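Local coordinates for protein antitoxin RnlB (Escherichia coli, PDB 6Y2P) that acts as the labile antitoxin of a type II toxin-antitoxin system, inhibiting the endonuclease activity of its cognate toxin RnlA but not that of LsoA, at residues A15-T20 / G46-D51; N24-V29 / F50-A55. One frame throughout, in Å; residues are numbered along the deposited sequence.

Interaction 1 of 2, residues A15-T20 / G46-D51; sequences AVVMAT and GEILFD
Two neighbouring parallel strands, the beta arms of a beta-alpha-beta crossover that runs through helix 29-39, meet here in the middle of the mixed sheet. The axes of the strand segments 15-19 and 46-51 approach to 4.6 Å, and hydrogen bonds pass between their backbones in the regular parallel pattern. Val17 straddles Phe50: Val17 N donates to Leu49 O at 2.8 Å, and Val17 O accepts from Asp51 N at 2.7 Å. The ladder continues one step further each way, through Leu49 N to Ala15 O (3.2 Å) and Ala19 N to Asp51 O (3.0 Å), the latter almost along the C=O axis at 176°.

Side chains alternate between the two faces. Val16, Leu49, Met18 and Asp51 share one; there Met18 and Asp51 pack against helix 88-99, while Asp51 OD1 accepts from Leu53 N and salt-bridges Arg62. Ala15, Val17, Ile48 and Phe50 share the other, where helix 29-39 lies over Ala15, Val17 and Ile48. Beta-branched Val17 and Ile48 suit extended backbone and fill this interior; their side chains cross obliquely, with Val17 CG2 3.7 Å from Ile48 CG2.

Val17 and Phe50 run side by side in the same direction. The phenylalanine CG is anti to its carbonyl carbon (chi1 -81°), which brings one ring face against the valine. Val17 CG1, anti to its own backbone N (chi1 -175°), reaches Phe50 CE2 at 3.4 Å, while Val17 CG2 makes a CH-pi contact 4.2 Å from the Phe50 ring centroid, displaced toward the rim.

Interaction 2 of 2, residues N24-V29 / F50-A55; sequences NPLSSV and FDLLCA
Leu26 and Phe50 meet tip to tip. The methyl Leu26 CD2 sits over one face of the aromatic ring, 3.6 Å from the Phe50 centroid and 18° off its normal, a CH-pi contact between two residues that also both pack on Leu66 of strand 63-69. Pro25 comes to the same ring differently, its CB lying at the edge, 4.3 Å from Phe50 CE2. Its other flank faces Leu52: Pro25 CD is 3.8 Å from Leu52 CD2. That leucine, with CG anti to its carbonyl carbon, splays its two methyls, so that CD2 also touches Asn24 OD1 at 3.6 Å while CD1 approaches Leu26 CD1. A little further on, Ala55 CB packs 4.0 Å from Asn24 CA; the small methyl suits a place where helix and loop backbones come close.

Asx turns position both partners. Asn24 OD1 accepts from Leu26 N at 3.2 Å, the donor standing above the carbonyl plane, and this bond closes the chain into the 3-10 turn around Pro25 and Leu26, where proline's restricted phi fits well. Asp51 OD1 likewise accepts from Leu53 N at 2.9 Å, turning the chain from strand 46-51 through Leu52, the N-cap residue, into the short helix 53-56.

Beyond the chain, Leu26 and Leu52 touch apolar side chains of a chain of another protein, probably the cognate toxin, and Asn24 ND2 makes a weak hydrogen bond to its backbone. Asn24 OD1 and Asp51 OD1 are each spent on their own turn, and what joins 24-29 to 50-55 is mainly apolar packing; the same Leu26 and Leu52 that pack together also meet the other protein, so the contact is part of that interface.

Interactions 1 and 2 have centres about 8 Å apart and share Phe50 and Asp51 at the end of strand 46-51. Along the chain, residues 15-20, the end of strand 13-19 plus a loop residue, lead toward the loop 24-29, helix 29-39 follows, and both contacts then close on overlapping parts of 46-55. They also touch directly, Ala19 CB lying 3.4 Å from Pro25 CG. The Phe50 ring is held between them, with Val17 on one face and Leu26 on the opposite one, making it one of the points where the loop packs onto the sheet. Interaction 1 belongs to the buried sheet; interaction 2 starts at the strand's C-terminal end and reaches another protein.

Interaction 1 of 2, residues A15-T20 / G46-D51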
# COMPACT_ATOMS: atom_id res chain seq x y z
N ALA C 15 18.96 16.54 -32.80
CA ALA C 15 19.06 15.09 -32.78
C ALA C 15 17.94 14.50 -31.93
O ALA C 15 17.39 15.16 -31.04
CB ALA C 15 20.43 14.63 -32.25
N VAL C 16 17.66 13.22 -32.18
CA VAL C 16 16.69 12.44 -31.41
C VAL C 16 17.40 11.20 -30.90
O VAL C 16 17.93 10.40 -31.69
CB VAL C 16 15.46 12.04 -32.23
CG1 VAL C 16 14.50 11.26 -31.36
CG2 VAL C 16 14.77 13.24 -32.82
N VAL C 17 17.38 11.00 -29.59
CA VAL C 17 18.12 9.95 -28.91
C VAL C 17 17.12 9.01 -28.28
O VAL C 17 16.31 9.43 -27.44
CB VAL C 17 19.03 10.52 -27.81
CG1 VAL C 17 19.87 9.41 -27.21
CG2 VAL C 17 19.90 11.65 -28.36
N MET C 18 17.19 7.75 -28.66
CA MET C 18 16.27 6.73 -28.18
C MET C 18 17.00 5.72 -27.29
O MET C 18 18.11 5.29 -27.62
CB MET C 18 15.66 6.03 -29.37
CG MET C 18 14.91 4.82 -29.01
SD MET C 18 13.88 4.47 -30.42
CE MET C 18 13.81 2.69 -30.40
N ALA C 19 16.39 5.34 -26.18
CA ALA C 19 16.96 4.28 -25.36
C ALA C 19 16.73 2.91 -26.01
O ALA C 19 15.67 2.65 -26.60
CB ALA C 19 16.38 4.31 -23.95
N THR C 20 17.72 2.02 -25.85
CA THR C 20 17.72 0.68 -26.44
C THR C 20 17.51 -0.46 -25.44
O THR C 20 17.61 -1.62 -25.84
CB THR C 20 19.06 0.46 -27.17
OG1 THR C 20 20.13 0.53 -26.22
CG2 THR C 20 19.28 1.47 -28.29
N GLY C 46 21.53 23.75 -29.58
CA GLY C 46 20.12 23.57 -29.92
C GLY C 46 19.45 22.72 -28.86
O GLY C 46 19.87 22.70 -27.71
N GLU C 47 18.42 21.99 -29.28
CA GLU C 47 17.68 21.11 -28.39
C GLU C 47 17.78 19.68 -28.88
O GLU C 47 17.82 19.41 -30.09
CB GLU C 47 16.19 21.48 -28.27
CG GLU C 47 15.90 22.67 -27.36
CD GLU C 47 14.44 22.72 -26.92
OE1 GLU C 47 14.12 23.53 -26.02
OE2 GLU C 47 13.61 21.95 -27.47
N ILE C 48 17.80 18.76 -27.92
CA ILE C 48 17.88 17.33 -28.14
C ILE C 48 16.64 16.73 -27.52
O ILE C 48 16.32 17.01 -26.36
CB ILE C 48 19.15 16.75 -27.49
CG1 ILE C 48 20.38 17.49 -28.00
CG2 ILE C 48 19.30 15.26 -27.78
CD1 ILE C 48 21.65 16.71 -27.80
N LEU C 49 15.92 15.94 -28.30
CA LEU C 49 14.82 15.14 -27.79
C LEU C 49 15.30 13.72 -27.47
O LEU C 49 15.96 13.08 -28.29
CB LEU C 49 13.69 15.10 -28.82
CG LEU C 49 12.58 14.10 -28.49
CD1 LEU C 49 11.97 14.50 -27.18
CD2 LEU C 49 11.54 14.09 -29.64
N PHE C 50 14.97 13.24 -26.28
CA PHE C 50 15.25 11.89 -25.81
C PHE C 50 13.93 11.12 -25.69
O PHE C 50 12.99 11.60 -25.03
CB PHE C 50 15.90 11.89 -24.41
CG PHE C 50 17.37 12.16 -24.41
CD1 PHE C 50 17.84 13.47 -24.36
CD2 PHE C 50 18.28 11.12 -24.42
CE1 PHE C 50 19.19 13.73 -24.34
CE2 PHE C 50 19.65 11.36 -24.41
CZ PHE C 50 20.11 12.67 -24.37
N ASP C 51 13.87 9.94 -26.31
CA ASP C 51 12.78 8.99 -26.09
C ASP C 51 13.24 7.90 -25.11
O ASP C 51 14.12 7.10 -25.44
CB ASP C 51 12.35 8.36 -27.42
CG ASP C 51 11.32 7.26 -27.24
OD1 ASP C 51 10.87 7.02 -26.09
OD2 ASP C 51 10.92 6.67 -28.25

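Interaction 2 of 2, residues N24-V29 / F50-A55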
# COMPACT_ATOMS: atom_id res chain seq x y z
N ASN C 24 18.94 3.96 -18.59
CA ASN C 24 18.59 5.30 -19.02
C ASN C 24 19.76 5.95 -19.76
O ASN C 24 20.82 6.15 -19.16
CB ASN C 24 18.20 6.14 -17.82
CG ASN C 24 17.34 7.32 -18.21
OD1 ASN C 24 17.63 8.00 -19.20
ND2 ASN C 24 16.24 7.57 -17.42
N PRO C 25 19.59 6.35 -21.03
CA PRO C 25 20.73 6.94 -21.77
C PRO C 25 21.31 8.17 -21.12
O PRO C 25 22.45 8.52 -21.43
CB PRO C 25 20.14 7.27 -23.16
CG PRO C 25 18.86 6.55 -23.23
CD PRO C 25 18.35 6.36 -21.82
N LEU C 26 20.54 8.89 -20.29
CA LEU C 26 21.02 10.12 -19.66
C LEU C 26 22.05 9.88 -18.55
O LEU C 26 22.64 10.84 -18.04
CB LEU C 26 19.83 10.91 -19.11
CG LEU C 26 19.01 11.49 -20.26
CD1 LEU C 26 17.65 11.98 -19.79
CD2 LEU C 26 19.78 12.59 -20.99
N SER C 27 22.30 8.62 -18.20
CA SER C 27 23.43 8.25 -17.37
C SER C 27 24.70 8.06 -18.21
O SER C 27 25.78 7.82 -17.65
CB SER C 27 23.12 6.99 -16.58
OG SER C 27 23.57 5.84 -17.29
N SER C 28 24.59 8.12 -19.54
CA SER C 28 25.69 7.96 -20.46
C SER C 28 25.92 9.22 -21.27
O SER C 28 26.44 9.18 -22.39
CB SER C 28 25.44 6.82 -21.44
OG SER C 28 25.06 5.64 -20.78
N VAL C 29 25.60 10.39 -20.72
CA VAL C 29 25.43 11.52 -21.63
C VAL C 29 26.75 11.88 -22.26
O VAL C 29 26.78 12.37 -23.39
CB VAL C 29 24.82 12.75 -20.92
CG1 VAL C 29 25.89 13.58 -20.23
CG2 VAL C 29 24.07 13.58 -21.93
N PHE C 50 14.97 13.24 -26.28
CA PHE C 50 15.25 11.89 -25.81
C PHE C 50 13.93 11.12 -25.69
O PHE C 50 12.99 11.60 -25.03
CB PHE C 50 15.90 11.89 -24.41
CG PHE C 50 17.37 12.16 -24.41
CD1 PHE C 50 17.84 13.47 -24.36
CD2 PHE C 50 18.28 11.12 -24.42
CE1 PHE C 50 19.19 13.73 -24.34
CE2 PHE C 50 19.65 11.36 -24.41
CZ PHE C 50 20.11 12.67 -24.37
N ASP C 51 13.87 9.94 -26.31
CA ASP C 51 12.78 8.99 -26.09
C ASP C 51 13.24 7.90 -25.11
O ASP C 51 14.12 7.10 -25.44
CB ASP C 51 12.35 8.36 -27.42
CG ASP C 51 11.32 7.26 -27.24
OD1 ASP C 51 10.87 7.02 -26.09
OD2 ASP C 51 10.92 6.67 -28.25
N LEU C 52 12.66 7.85 -23.92
CA LEU C 52 13.16 6.92 -22.92
C LEU C 52 12.27 5.69 -22.74
O LEU C 52 12.38 5.00 -21.70
CB LEU C 52 13.34 7.64 -21.59
CG LEU C 52 14.07 9.00 -21.63
CD1 LEU C 52 14.03 9.71 -20.26
CD2 LEU C 52 15.52 8.82 -22.05
N LEU C 53 11.47 5.34 -23.76
CA LEU C 53 10.44 4.31 -23.62
C LEU C 53 10.99 3.02 -23.03
O LEU C 53 10.41 2.46 -22.09
CB LEU C 53 9.79 4.02 -24.97
CG LEU C 53 8.87 2.79 -24.92
CD1 LEU C 53 7.67 3.17 -24.11
CD2 LEU C 53 8.47 2.21 -26.28
N CYS C 54 12.14 2.54 -23.52
CA CYS C 54 12.61 1.25 -23.04
C CYS C 54 13.21 1.32 -21.63
O CYS C 54 13.26 0.30 -20.94
CB CYS C 54 13.70 0.70 -23.97
SG CYS C 54 13.12 0.23 -25.65
N ALA C 55 13.46 2.51 -21.11
CA ALA C 55 13.87 2.57 -19.73
C ALA C 55 12.74 2.98 -18.81
O ALA C 55 12.68 2.55 -17.64
CB ALA C 55 15.03 3.55 -19.57